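PDB 6HH2: Ras-related protein Rab-7L1 from Homo sapiens, which binds GTP and GDP as a small Rab GTPase of vesicle trafficking, maintains endosome to trans-Golgi network integrity, and recruits LRRK2 to the Golgi and stimulates its kinase activity. Local coordinates for residues A[8-13]-A[59-64]; A[52-57]-A[172-177]; A[91-96]-A[133-138]; A[97-102]-A[140-145]. The protein carries 4 engineered substitutions. One frame throughout, in Å; residues are numbered along the deposited sequence. Where two conformers were deposited one is given.

Overall arrangement
Contacts 1 and 2 lie at one end of the domain and contacts 3 and 4 on the opposite side of its centre, some 28 to 32 Å away between centres. Contacts 1, 3 and 4 are partly buried; contact 2 is on the surface. Contact 1 pairs two strands by five main-chain hydrogen bonds, with a salt bridge on one face and apolar side chains on the other. In contact 2 helix 165-178 meets edge strand 48-55 through apolar side chains; L52 O accepts from V60 N of contact 1. Contact 3 joins the end of strand 86-92 and the turn after it to the loop before helix 139-148. Contact 4 packs helices 96-112 and 139-148, and its F99 touches F91.

Contact 1: residues A[8-13]-A[59-64]; sequences DHLFKV and IVRLQL
D8 and R61 lie side by side on one face of the sheet, joined at their ends by a salt bridge. R61 NH1 gives a nearly straight bond to D8 OD2 (3.1 Å, 177° at the hydrogen). The oxygen lies in the guanidinium plane, but the nitrogen stands above the carboxylate plane, the two planes being turned 46° apart. R61 reaches it by bending at chi3. The apolar stem of R61 is crossed obliquely by L10, whose CD1 sits 3.7 Å from R61 CG, while I59 lays CG1 alongside the carboxylate, 3.4 Å from D8 OD1.

H9, F11, V13, V60, L62 and L64 lie on the other face, all but H9 buried; H9 NE2 is hydrogen-bonded to E58 OE2. The edge of the F11 ring meets V60, with CD2 at 4.0 Å from V60 CG1, and L62 CD2 lies in the ring plane. Helix 165-178 covers H9, F11 and V13 through M176 and M177, and Y30 of helix 23-30 touches L62 and L64.

Between the faces, odd-numbered residues of both strands supply the main-chain bonds: H9 N to I59 O, R61 N to H9 O, F11 N to R61 O, Q63 N to F11 O and V13 N to Q63 O. The strand axes are 4.7 Å apart at 19°. This alternating ladder is the parallel pairing of strands 8-17 and 58-66 in the Ras-like GTPase sheet.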
loop_
_atom_site.group_PDB
_atom_site.type_symbol
_atom_site.label_atom_id
_atom_site.label_comp_id
_atom_site.label_asym_id
_atom_site.label_seq_id
_atom_site.Cartn_x
_atom_site.Cartn_y
_atom_site.Cartn_z
ATOM N N ASP A 8 6.848 -18.326 10.089
ATOM C CA ASP A 8 6.950 -17.185 9.200
ATOM C C ASP A 8 5.546 -16.809 8.745
ATOM O O ASP A 8 4.744 -17.682 8.390
ATOM C CB ASP A 8 7.821 -17.506 7.982
ATOM C CG ASP A 8 9.290 -17.751 8.337
ATOM O OD1 ASP A 8 9.611 -17.969 9.533
ATOM O OD2 ASP A 8 10.126 -17.731 7.396
ATOM N N HIS A 9 5.237 -15.535 8.811
ATOM C CA HIS A 9 3.979 -14.993 8.318
ATOM C C HIS A 9 4.322 -14.173 7.095
ATOM O O HIS A 9 4.965 -13.137 7.219
ATOM C CB HIS A 9 3.334 -14.086 9.370
ATOM C CG HIS A 9 3.108 -14.776 10.693
ATOM N ND1 HIS A 9 1.956 -15.480 10.963
ATOM C CD2 HIS A 9 3.887 -14.890 11.798
ATOM C CE1 HIS A 9 2.031 -16.003 12.177
ATOM N NE2 HIS A 9 3.204 -15.680 12.700
ATOM N N LEU A 10 3.866 -14.608 5.923
ATOM C CA LEU A 10 4.198 -13.954 4.668
ATOM C C LEU A 10 2.980 -13.202 4.161
ATOM O O LEU A 10 1.889 -13.791 4.039
ATOM C CB LEU A 10 4.610 -15.015 3.645
ATOM C CG LEU A 10 4.868 -14.468 2.246
ATOM C CD1 LEU A 10 6.090 -13.530 2.159
ATOM C CD2 LEU A 10 5.050 -15.665 1.311
ATOM N N PHE A 11 3.154 -11.902 3.884
ATOM C CA PHE A 11 2.075 -11.049 3.391
ATOM C C PHE A 11 2.497 -10.347 2.106
ATOM O O PHE A 11 3.507 -9.646 2.084
ATOM C CB PHE A 11 1.649 -9.993 4.432
ATOM C CG PHE A 11 1.170 -10.588 5.727
ATOM C CD1 PHE A 11 0.046 -11.430 5.770
ATOM C CD2 PHE A 11 1.885 -10.339 6.892
ATOM C CE1 PHE A 11 -0.383 -11.945 7.000
ATOM C CE2 PHE A 11 1.443 -10.876 8.110
ATOM C CZ PHE A 11 0.339 -11.697 8.131
ATOM N N LYS A 12 1.686 -10.476 1.063
ATOM C CA LYS A 12 1.885 -9.736 -0.186
ATOM C C LYS A 12 1.032 -8.483 -0.124
ATOM O O LYS A 12 -0.193 -8.555 0.090
ATOM C CB LYS A 12 1.476 -10.651 -1.350
ATOM C CG LYS A 12 1.314 -9.924 -2.709
ATOM C CD LYS A 12 1.181 -10.913 -3.856
ATOM C CE LYS A 12 0.976 -10.068 -5.144
ATOM N NZ LYS A 12 0.869 -10.987 -6.337
ATOM N N VAL A 13 1.673 -7.323 -0.227
ATOM C CA VAL A 13 1.000 -6.031 -0.071
ATOM C C VAL A 13 1.095 -5.309 -1.414
ATOM O O VAL A 13 2.199 -5.118 -1.950
ATOM C CB VAL A 13 1.691 -5.202 1.022
ATOM C CG1 VAL A 13 1.040 -3.827 1.107
ATOM C CG2 VAL A 13 1.603 -5.978 2.368
ATOM N N ILE A 59 8.637 -14.568 12.548
ATOM C CA ILE A 59 8.948 -13.379 11.781
ATOM C C ILE A 59 7.755 -13.062 10.875
ATOM O O ILE A 59 6.907 -13.921 10.589
ATOM C CB ILE A 59 10.239 -13.537 10.961
ATOM C CG1 ILE A 59 10.094 -14.682 9.973
ATOM C CG2 ILE A 59 11.485 -13.702 11.864
ATOM C CD1 ILE A 59 11.113 -14.602 8.841
ATOM N N VAL A 60 7.678 -11.797 10.462
ATOM C CA VAL A 60 6.750 -11.302 9.438
ATOM C C VAL A 60 7.576 -10.904 8.229
ATOM O O VAL A 60 8.572 -10.180 8.365
ATOM C CB VAL A 60 5.990 -10.076 9.959
ATOM C CG1 VAL A 60 5.268 -9.363 8.804
ATOM C CG2 VAL A 60 4.980 -10.518 11.042
ATOM N N ARG A 61 7.189 -11.395 7.059
ATOM C CA ARG A 61 7.883 -11.091 5.811
ATOM C C ARG A 61 6.867 -10.413 4.894
ATOM O O ARG A 61 5.775 -10.957 4.662
ATOM C CB ARG A 61 8.426 -12.380 5.192
ATOM C CG ARG A 61 9.070 -12.199 3.821
ATOM C CD ARG A 61 9.727 -13.498 3.298
ATOM N NE ARG A 61 10.930 -13.816 4.057
ATOM C CZ ARG A 61 11.024 -14.781 4.969
ATOM N NH1 ARG A 61 9.984 -15.560 5.236
ATOM N NH2 ARG A 61 12.178 -14.979 5.598
ATOM N N LEU A 62 7.182 -9.206 4.429
ATOM C CA LEU A 62 6.287 -8.487 3.525
ATOM C C LEU A 62 6.898 -8.461 2.131
ATOM O O LEU A 62 8.071 -8.119 1.974
ATOM C CB LEU A 62 6.124 -7.037 3.933
ATOM C CG LEU A 62 5.685 -6.761 5.340
ATOM C CD1 LEU A 62 5.512 -5.233 5.452
ATOM C CD2 LEU A 62 4.391 -7.513 5.610
ATOM N N GLN A 63 6.117 -8.826 1.119
ATOM C CA GLN A 63 6.425 -8.547 -0.286
ATOM C C GLN A 63 5.697 -7.274 -0.669
ATOM O O GLN A 63 4.457 -7.206 -0.603
ATOM C CB GLN A 63 5.934 -9.679 -1.188
ATOM C CG GLN A 63 6.568 -11.022 -0.910
ATOM C CD GLN A 63 6.063 -12.100 -1.850
ATOM O OE1 GLN A 63 5.123 -11.842 -2.628
ATOM N NE2 GLN A 63 6.645 -13.288 -1.793
ATOM N N LEU A 64 6.447 -6.250 -1.033
ATOM C CA LEU A 64 5.877 -4.970 -1.421
ATOM C C LEU A 64 5.850 -4.915 -2.963
ATOM O O LEU A 64 6.900 -4.849 -3.615
ATOM C CB LEU A 64 6.728 -3.827 -0.865
ATOM C CG LEU A 64 6.849 -3.851 0.661
ATOM C CD1 LEU A 64 8.001 -2.933 1.097
ATOM C CD2 LEU A 64 5.477 -3.439 1.272
#

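Contact 2: residues A[52-57]-A[172-177]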
loop_
_atom_site.group_PDB
_atom_site.type_symbol
_atom_site.label_atom_id
_atom_site.label_comp_id
_atom_site.label_asym_id
_atom_site.label_seq_id
_atom_site.Cartn_x
_atom_site.Cartn_y
_atom_site.Cartn_z
ATOM N N LEU A 52 10.681 -8.561 9.498
ATOM C CA LEU A 52 10.633 -8.040 10.858
ATOM C C LEU A 52 10.508 -9.207 11.818
ATOM O O LEU A 52 9.692 -10.115 11.604
ATOM C CB LEU A 52 9.390 -7.133 11.056
ATOM C CG LEU A 52 9.398 -5.837 10.249
ATOM C CD1 LEU A 52 8.015 -5.212 10.289
ATOM C CD2 LEU A 52 10.472 -4.892 10.824
ATOM N N GLN A 53 11.267 -9.168 12.908
ATOM C CA GLN A 53 10.978 -10.088 13.999
ATOM C C GLN A 53 9.632 -9.702 14.577
ATOM O O GLN A 53 9.350 -8.514 14.787
ATOM C CB GLN A 53 12.055 -10.012 15.099
ATOM C CG GLN A 53 12.023 -11.254 16.053
ATOM C CD GLN A 53 12.611 -12.449 15.373
ATOM O OE1 GLN A 53 13.507 -12.304 14.535
ATOM N NE2 GLN A 53 12.121 -13.647 15.709
ATOM N N TRP A 54 8.785 -10.702 14.820
ATOM C CA TRP A 54 7.474 -10.463 15.419
ATOM C C TRP A 54 7.420 -10.908 16.869
ATOM O O TRP A 54 6.854 -10.217 17.705
ATOM C CB TRP A 54 6.383 -11.200 14.614
ATOM C CG TRP A 54 4.980 -10.876 15.100
ATOM C CD1 TRP A 54 4.102 -11.709 15.776
ATOM C CD2 TRP A 54 4.317 -9.632 14.953
ATOM N NE1 TRP A 54 2.939 -11.028 16.042
ATOM C CE2 TRP A 54 3.044 -9.760 15.532
ATOM C CE3 TRP A 54 4.671 -8.427 14.363
ATOM C CZ2 TRP A 54 2.136 -8.697 15.551
ATOM C CZ3 TRP A 54 3.763 -7.379 14.381
ATOM C CH2 TRP A 54 2.522 -7.531 14.956
ATOM N N SER A 55 8.026 -12.048 17.179
ATOM C CA SER A 55 8.118 -12.540 18.543
ATOM C C SER A 55 9.379 -13.383 18.635
ATOM O O SER A 55 10.116 -13.514 17.660
ATOM C CB SER A 55 6.875 -13.372 18.888
ATOM O OG SER A 55 6.898 -14.602 18.185
ATOM N N ASP A 56 9.630 -14.000 19.794
ATOM C CA ASP A 56 10.835 -14.817 19.884
ATOM C C ASP A 56 10.882 -15.954 18.857
ATOM O O ASP A 56 11.980 -16.395 18.503
ATOM C CB ASP A 56 11.139 -15.313 21.314
ATOM C CG ASP A 56 10.008 -16.091 21.934
ATOM O OD1 ASP A 56 8.949 -16.233 21.304
ATOM O OD2 ASP A 56 10.197 -16.567 23.085
ATOM N N TYR A 57 9.742 -16.414 18.320
ATOM C CA TYR A 57 9.799 -17.547 17.402
ATOM C C TYR A 57 9.140 -17.276 16.057
ATOM O O TYR A 57 9.050 -18.200 15.238
ATOM C CB TYR A 57 9.224 -18.836 18.025
ATOM C CG TYR A 57 7.718 -18.801 18.072
ATOM C CD1 TYR A 57 7.063 -17.987 18.994
ATOM C CD2 TYR A 57 6.942 -19.538 17.172
ATOM C CE1 TYR A 57 5.691 -17.915 19.033
ATOM C CE2 TYR A 57 5.552 -19.474 17.209
ATOM C CZ TYR A 57 4.938 -18.653 18.150
ATOM O OH TYR A 57 3.566 -18.537 18.223
ATOM N N LEU A 172 -1.108 -1.554 9.539
ATOM C CA LEU A 172 -1.548 -2.490 8.508
ATOM C C LEU A 172 -1.006 -3.898 8.756
ATOM O O LEU A 172 -1.741 -4.877 8.588
ATOM C CB LEU A 172 -1.142 -1.968 7.135
ATOM C CG LEU A 172 -1.648 -2.795 5.953
ATOM C CD1 LEU A 172 -3.167 -2.815 5.890
ATOM C CD2 LEU A 172 -1.045 -2.236 4.662
ATOM N N ILE A 173 0.270 -4.026 9.151
ATOM C CA ILE A 173 0.803 -5.351 9.503
ATOM C C ILE A 173 0.004 -5.974 10.620
ATOM O O ILE A 173 -0.303 -7.178 10.590
ATOM C CB ILE A 173 2.279 -5.234 9.900
ATOM C CG1 ILE A 173 3.092 -4.823 8.690
ATOM C CG2 ILE A 173 2.811 -6.577 10.516
ATOM C CD1 ILE A 173 4.587 -4.428 9.069
ATOM N N GLU A 174 -0.311 -5.187 11.646
ATOM C CA GLU A 174 -1.035 -5.757 12.767
ATOM C C GLU A 174 -2.411 -6.221 12.337
ATOM O O GLU A 174 -2.886 -7.269 12.802
ATOM C CB GLU A 174 -1.054 -4.778 13.935
ATOM C CG GLU A 174 0.394 -4.407 14.382
ATOM C CD GLU A 174 0.459 -3.614 15.652
ATOM O OE1 GLU A 174 -0.597 -3.513 16.303
ATOM O OE2 GLU A 174 1.554 -3.133 16.041
ATOM N N LYS A 175 -3.019 -5.520 11.381
ATOM C CA LYS A 175 -4.320 -5.973 10.876
ATOM C C LYS A 175 -4.185 -7.255 10.058
ATOM O O LYS A 175 -5.047 -8.139 10.127
ATOM C CB LYS A 175 -4.953 -4.860 10.031
ATOM C CG LYS A 175 -6.289 -5.281 9.351
ATOM C CD LYS A 175 -7.376 -5.460 10.399
ATOM C CE LYS A 175 -8.012 -4.123 10.735
ATOM N NZ LYS A 175 -9.156 -4.394 11.654
ATOM N N MET A 176 -3.152 -7.346 9.226
ATOM C CA MET A 176 -2.948 -8.572 8.451
ATOM C C MET A 176 -2.679 -9.756 9.369
ATOM O O MET A 176 -3.134 -10.872 9.101
ATOM C CB MET A 176 -1.793 -8.396 7.467
ATOM C CG MET A 176 -2.129 -7.380 6.325
ATOM S SD MET A 176 -0.882 -7.357 5.042
ATOM C CE MET A 176 0.580 -6.691 5.932
ATOM N N MET A 177 -1.962 -9.528 10.480
ATOM C CA MET A 177 -1.773 -10.606 11.454
ATOM C C MET A 177 -3.097 -11.021 12.095
ATOM O O MET A 177 -3.374 -12.218 12.261
ATOM C CB MET A 177 -0.757 -10.176 12.520
ATOM C CG MET A 177 0.679 -10.104 11.981
ATOM S SD MET A 177 1.334 -11.741 11.633
ATOM C CE MET A 177 1.656 -12.360 13.291
#
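Strand 52-55 and helix 172-177 run at 50° to each other with their axes 12.5 Å apart at closest, a separation bridged by side chains. W54 does most of this. Its CG is anti to the backbone N (chi1 -174°), which sends the indole out to meet M177 tip to tip. M177, bent at chi2 and chi3, brings its methyl over one face of the indole: CE stands 3.6 Å from the centroid of the five-membered ring, 23° off the normal, and is nearest to W54 NE1 at 3.3 Å. This is a CH-pi contact; the M177 sulfur lies farther off, oblique and 4.8 Å from the same centroid.

At the far, six-membered end of the indole, E174 comes to the edge and in plane, with CG 3.8 Å from W54 CH2. It touches with its aliphatic part, since its carboxylate turns to a salt bridge with R170. I173 slides past the indole in the opposite direction, its CG2 4.1 Å from W54 CZ3, and its CD1 meets L52 CD1 at 3.7 Å.

The same helix continues onto strands 58-66 and 8-17, where I173 and M176 touch L62 and M177 touches H9 and F11. The arrangement is a Met-aromatic contact at the sheet margin, where the C-terminal helix of the Ras-like fold reaches edge strand 48-55.

Contact 3: residues A[91-96]-A[133-138]; sequences FDVTNA and SPWAVS
V93 presses its CB and both methyls against one face of the W135 indole. CG2, in the crowded position between the backbone N and the carbonyl carbon, stands 3.5 Å from the centroid of the five-membered ring and 6° off its normal, a CH-pi contact. CG1 reaches along the same face to the six-membered ring. The indole N-H is engaged outside the contact, by S130 O.

Beside this overlap, A136 N donates to V93 O at 2.7 Å, with 170° at the hydrogen and the donor in the carbonyl plane. The A136 methyl then settles against the turn, 3.6 Å from T94 O and beside A96 CB. Deeper in, V137 meets F91 tip to tip, its CG2 at the ring edge 4.1 Å from F91 CE2.

V93 sits in a type I turn from D92 to N95. D92 OD1 accepts from T94 N (2.9 Å), an Asx turn, and from T94 OG1 (2.5 Å, very short), both from above its carboxylate plane. N95 is the N-cap just before helix 96-112, its OD1 making a weak bond to T97 N.

The T94 side chain lies about 7 Å from the bound GDP, and the V93 side chain about 5 Å from that of GTP-binding K129. One straight main-chain bond and a CH-pi contact over an indole are consistent with the two segments being fixed relative to each other there.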
loop_
_atom_site.group_PDB
_atom_site.type_symbol
_atom_site.label_atom_id
_atom_site.label_comp_id
_atom_site.label_asym_id
_atom_site.label_seq_id
_atom_site.Cartn_x
_atom_site.Cartn_y
_atom_site.Cartn_z
ATOM N N PHE A 91 -2.582 8.379 -3.049
ATOM C CA PHE A 91 -2.855 9.532 -3.876
ATOM C C PHE A 91 -1.972 10.702 -3.453
ATOM O O PHE A 91 -1.337 10.695 -2.397
ATOM C CB PHE A 91 -4.360 9.851 -3.986
ATOM C CG PHE A 91 -4.946 10.494 -2.774
ATOM C CD1 PHE A 91 -5.369 9.709 -1.676
ATOM C CD2 PHE A 91 -5.056 11.898 -2.707
ATOM C CE1 PHE A 91 -5.893 10.329 -0.540
ATOM C CE2 PHE A 91 -5.602 12.521 -1.581
ATOM C CZ PHE A 91 -6.046 11.737 -0.508
ATOM N N ASP A 92 -1.910 11.712 -4.313
ATOM C CA ASP A 92 -1.204 12.963 -4.045
ATOM C C ASP A 92 -2.227 14.013 -3.611
ATOM O O ASP A 92 -3.131 14.359 -4.385
ATOM C CB ASP A 92 -0.507 13.336 -5.365
ATOM C CG ASP A 92 0.205 14.701 -5.350
ATOM O OD1 ASP A 92 0.074 15.492 -4.396
ATOM O OD2 ASP A 92 0.859 14.988 -6.391
ATOM N N VAL A 93 -2.111 14.490 -2.346
ATOM C CA VAL A 93 -3.075 15.485 -1.846
ATOM C C VAL A 93 -3.219 16.742 -2.694
ATOM O O VAL A 93 -4.237 17.438 -2.618
ATOM C CB VAL A 93 -2.808 15.903 -0.381
ATOM C CG1 VAL A 93 -3.060 14.766 0.557
ATOM C CG2 VAL A 93 -1.393 16.513 -0.215
ATOM N N THR A 94 -2.220 17.030 -3.521
ATOM C CA THR A 94 -2.176 18.225 -4.322
ATOM C C THR A 94 -2.779 18.002 -5.715
ATOM O O THR A 94 -2.927 18.967 -6.475
ATOM C CB THR A 94 -0.676 18.482 -4.309
ATOM O OG1 THR A 94 0.034 17.765 -5.314
ATOM C CG2 THR A 94 -0.077 18.667 -2.992
ATOM N N ASN A 95 -3.213 16.771 -6.036
ATOM C CA ASN A 95 -3.714 16.422 -7.379
ATOM C C ASN A 95 -5.057 15.695 -7.242
ATOM O O ASN A 95 -5.108 14.493 -6.958
ATOM C CB ASN A 95 -2.688 15.579 -8.130
ATOM C CG ASN A 95 -3.089 15.336 -9.560
ATOM O OD1 ASN A 95 -4.261 15.319 -9.859
ATOM N ND2 ASN A 95 -2.118 15.160 -10.447
ATOM N N ALA A 96 -6.157 16.420 -7.450
ATOM C CA ALA A 96 -7.467 15.836 -7.195
ATOM C C ALA A 96 -7.784 14.677 -8.130
ATOM O O ALA A 96 -8.594 13.815 -7.778
ATOM C CB ALA A 96 -8.549 16.915 -7.274
ATOM N N SER A 133 1.737 22.306 -0.166
ATOM C CA SER A 133 0.638 23.225 0.075
ATOM C C SER A 133 0.452 24.060 -1.182
ATOM O O SER A 133 1.446 24.433 -1.813
ATOM C CB SER A 133 0.992 24.131 1.262
ATOM O OG SER A 133 -0.099 24.949 1.628
ATOM N N PRO A 134 -0.803 24.347 -1.590
ATOM C CA PRO A 134 -2.038 23.924 -0.915
ATOM C C PRO A 134 -2.469 22.521 -1.352
ATOM O O PRO A 134 -2.065 22.034 -2.405
ATOM C CB PRO A 134 -3.074 24.931 -1.434
ATOM C CG PRO A 134 -2.625 25.209 -2.830
ATOM C CD PRO A 134 -1.090 25.161 -2.791
ATOM N N TRP A 135 -3.324 21.893 -0.567
ATOM C CA TRP A 135 -3.913 20.643 -1.009
ATOM C C TRP A 135 -5.103 20.907 -1.930
ATOM O O TRP A 135 -5.703 21.989 -1.923
ATOM C CB TRP A 135 -4.433 19.884 0.208
ATOM C CG TRP A 135 -3.412 19.397 1.200
ATOM C CD1 TRP A 135 -2.085 19.738 1.307
ATOM C CD2 TRP A 135 -3.664 18.448 2.222
ATOM N NE1 TRP A 135 -1.510 19.072 2.360
ATOM C CE2 TRP A 135 -2.460 18.262 2.936
ATOM C CE3 TRP A 135 -4.799 17.720 2.593
ATOM C CZ2 TRP A 135 -2.367 17.391 4.038
ATOM C CZ3 TRP A 135 -4.707 16.851 3.663
ATOM C CH2 TRP A 135 -3.498 16.689 4.373
ATOM N N ALA A 136 -5.442 19.900 -2.727
ATOM C CA ALA A 136 -6.569 19.976 -3.642
ATOM C C ALA A 136 -7.824 19.347 -3.065
ATOM O O ALA A 136 -8.875 19.394 -3.708
ATOM C CB ALA A 136 -6.216 19.288 -4.968
ATOM N N VAL A 137 -7.725 18.748 -1.873
ATOM C CA VAL A 137 -8.846 18.152 -1.162
ATOM C C VAL A 137 -8.710 18.544 0.304
ATOM O O VAL A 137 -7.622 18.893 0.784
ATOM C CB VAL A 137 -8.851 16.610 -1.285
ATOM C CG1 VAL A 137 -8.992 16.210 -2.771
ATOM C CG2 VAL A 137 -7.572 16.000 -0.697
ATOM N N SER A 138 -9.825 18.462 1.034
ATOM C CA SER A 138 -9.814 18.695 2.469
ATOM C C SER A 138 -9.829 17.379 3.237
ATOM O O SER A 138 -10.226 16.341 2.715
ATOM C CB SER A 138 -11.049 19.506 2.888
ATOM O OG SER A 138 -12.237 18.738 2.699
#

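Contact 4: residues A[97-102]-A[140-145]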
loop_
_atom_site.group_PDB
_atom_site.type_symbol
_atom_site.label_atom_id
_atom_site.label_comp_id
_atom_site.label_asym_id
_atom_site.label_seq_id
_atom_site.Cartn_x
_atom_site.Cartn_y
_atom_site.Cartn_z
ATOM N N THR A 97 -7.159 14.619 -9.315
ATOM C CA THR A 97 -7.406 13.475 -10.181
ATOM C C THR A 97 -6.902 12.180 -9.560
ATOM O O THR A 97 -7.526 11.114 -9.732
ATOM C CB THR A 97 -6.736 13.669 -11.544
ATOM O OG1 THR A 97 -7.280 14.854 -12.138
ATOM C CG2 THR A 97 -7.026 12.478 -12.422
ATOM N N THR A 98 -5.753 12.240 -8.867
ATOM C CA THR A 98 -5.227 11.031 -8.232
ATOM C C THR A 98 -6.096 10.616 -7.052
ATOM O O THR A 98 -6.237 9.415 -6.769
ATOM C CB THR A 98 -3.768 11.220 -7.774
ATOM O OG1 THR A 98 -3.688 12.102 -6.617
ATOM C CG2 THR A 98 -2.861 11.753 -8.922
ATOM N N PHE A 99 -6.769 11.585 -6.439
ATOM C CA PHE A 99 -7.718 11.280 -5.363
ATOM C C PHE A 99 -8.947 10.588 -5.926
ATOM O O PHE A 99 -9.316 9.485 -5.488
ATOM C CB PHE A 99 -8.114 12.581 -4.680
ATOM C CG PHE A 99 -9.202 12.436 -3.602
ATOM C CD1 PHE A 99 -8.999 11.675 -2.429
ATOM C CD2 PHE A 99 -10.435 13.097 -3.768
ATOM C CE1 PHE A 99 -10.024 11.613 -1.448
ATOM C CE2 PHE A 99 -11.419 13.049 -2.781
ATOM C CZ PHE A 99 -11.204 12.285 -1.653
ATOM N N SER A 100 -9.570 11.212 -6.935
ATOM C CA SER A 100 -10.705 10.594 -7.603
ATOM C C SER A 100 -10.375 9.197 -8.107
ATOM O O SER A 100 -11.188 8.264 -7.957
ATOM C CB SER A 100 -11.136 11.504 -8.761
ATOM O OG SER A 100 -12.271 10.980 -9.433
ATOM N N ASN A 101 -9.202 9.027 -8.729
ATOM C CA ASN A 101 -8.870 7.710 -9.271
ATOM C C ASN A 101 -8.670 6.657 -8.185
ATOM O O ASN A 101 -8.746 5.456 -8.482
ATOM C CB ASN A 101 -7.621 7.786 -10.159
ATOM C CG ASN A 101 -7.934 8.088 -11.595
ATOM O OD1 ASN A 101 -9.025 7.801 -12.083
ATOM N ND2 ASN A 101 -6.972 8.701 -12.271
ATOM N N SER A 102 -8.450 7.064 -6.906
ATOM C CA SER A 102 -8.333 6.055 -5.850
ATOM C C SER A 102 -9.622 5.277 -5.691
ATOM O O SER A 102 -9.598 4.122 -5.231
ATOM C CB SER A 102 -7.994 6.750 -4.518
ATOM O OG SER A 102 -6.760 7.378 -4.650
ATOM N N ASP A 140 -11.847 16.538 5.685
ATOM C CA ASP A 140 -13.219 16.044 5.795
ATOM C C ASP A 140 -13.651 15.342 4.515
ATOM O O ASP A 140 -14.311 14.298 4.564
ATOM C CB ASP A 140 -14.192 17.166 6.167
ATOM C CG ASP A 140 -14.104 17.569 7.656
ATOM O OD1 ASP A 140 -13.452 16.850 8.462
ATOM O OD2 ASP A 140 -14.686 18.614 8.022
ATOM N N GLN A 141 -13.261 15.991 3.429
ATOM C CA GLN A 141 -13.526 15.212 2.080
ATOM C C GLN A 141 -12.823 13.781 2.026
ATOM O O GLN A 141 -13.379 12.763 1.555
ATOM C CB GLN A 141 -12.987 16.056 0.912
ATOM C CG GLN A 141 -13.958 17.094 0.313
ATOM C CD GLN A 141 -13.263 17.930 -0.768
ATOM O OE1 GLN A 141 -12.027 17.953 -0.845
ATOM N NE2 GLN A 141 -14.055 18.598 -1.621
ATOM N N ILE A 142 -11.597 13.739 2.490
ATOM C CA ILE A 142 -10.932 12.437 2.469
ATOM C C ILE A 142 -11.658 11.431 3.345
ATOM O O ILE A 142 -11.842 10.266 2.962
ATOM C CB ILE A 142 -9.467 12.578 2.884
ATOM C CG1 ILE A 142 -8.733 13.503 1.904
ATOM C CG2 ILE A 142 -8.801 11.215 2.856
ATOM C CD1 ILE A 142 -7.365 13.911 2.422
ATOM N N ASP A 143 -12.030 11.841 4.542
ATOM C CA ASP A 143 -12.710 10.916 5.446
ATOM C C ASP A 143 -14.033 10.442 4.880
ATOM O O ASP A 143 -14.355 9.256 4.974
ATOM C CB ASP A 143 -12.907 11.540 6.833
ATOM C CG ASP A 143 -13.388 10.512 7.874
ATOM O OD1 ASP A 143 -12.566 9.599 8.152
ATOM O OD2 ASP A 143 -14.553 10.619 8.324
ATOM N N ARG A 144 -14.848 11.348 4.336
ATOM C CA ARG A 144 -16.114 10.912 3.739
ATOM C C ARG A 144 -15.864 9.951 2.579
ATOM O O ARG A 144 -16.570 8.945 2.433
ATOM C CB ARG A 144 -16.883 12.129 3.236
ATOM C CG ARG A 144 -17.509 12.965 4.360
ATOM C CD ARG A 144 -18.595 13.903 3.836
ATOM N NE ARG A 144 -18.075 14.847 2.840
ATOM C CZ ARG A 144 -17.429 15.971 3.157
ATOM N NH1 ARG A 144 -17.202 16.271 4.436
ATOM N NH2 ARG A 144 -16.992 16.782 2.196
ATOM N N PHE A 145 -14.847 10.242 1.773
ATOM C CA PHE A 145 -14.512 9.377 0.647
ATOM C C PHE A 145 -14.039 8.013 1.126
ATOM O O PHE A 145 -14.435 6.975 0.584
ATOM C CB PHE A 145 -13.420 10.097 -0.169
ATOM C CG PHE A 145 -12.827 9.320 -1.292
ATOM C CD1 PHE A 145 -11.767 8.467 -1.043
ATOM C CD2 PHE A 145 -13.261 9.548 -2.596
ATOM C CE1 PHE A 145 -11.125 7.791 -2.065
ATOM C CE2 PHE A 145 -12.596 8.871 -3.666
ATOM C CZ PHE A 145 -11.544 7.982 -3.358
#
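Helices 97-102 and 140-145 run nearly side by side in the same direction, their axes 18° apart in angle and 11.7 Å apart at closest approach. F99 and I142 have the nearest CA atoms, 8.5 Å apart, and the helices meet through side chains.

F99 and F145 carry most of this, reaching toward each other tip to tip. Both hold CG anti to the backbone N, which directs each ring toward the other helix. The tip of F99 slides over one face of F145, where F99 CZ lies 3.4 Å from F145 CG. The centroids are 4.2 Å apart and the planes inclined at 35°, an oblique pairing that is neither a parallel stack nor edge-to-face.

In the Ras-like fold, helices 96-112 and 139-148 follow the neighbouring parallel strands 86-92 and 123-128, and here they pack on one side of the sheet. I142 accordingly touches F91, L125 and A127 on strands 86-92 and 123-128, while its CG1 lies 4.1 Å from F99 CE1.

The far end of the F145 ring meets the first helix, with F145 CZ 3.4 Å from F99 O and 3.9 Å from S102 CB. S102 turns its hydroxyl back along its own helix, OG donating to T98 O at 3.0 Å in the carbonyl plane, so CB is the part it offers to the phenylalanine.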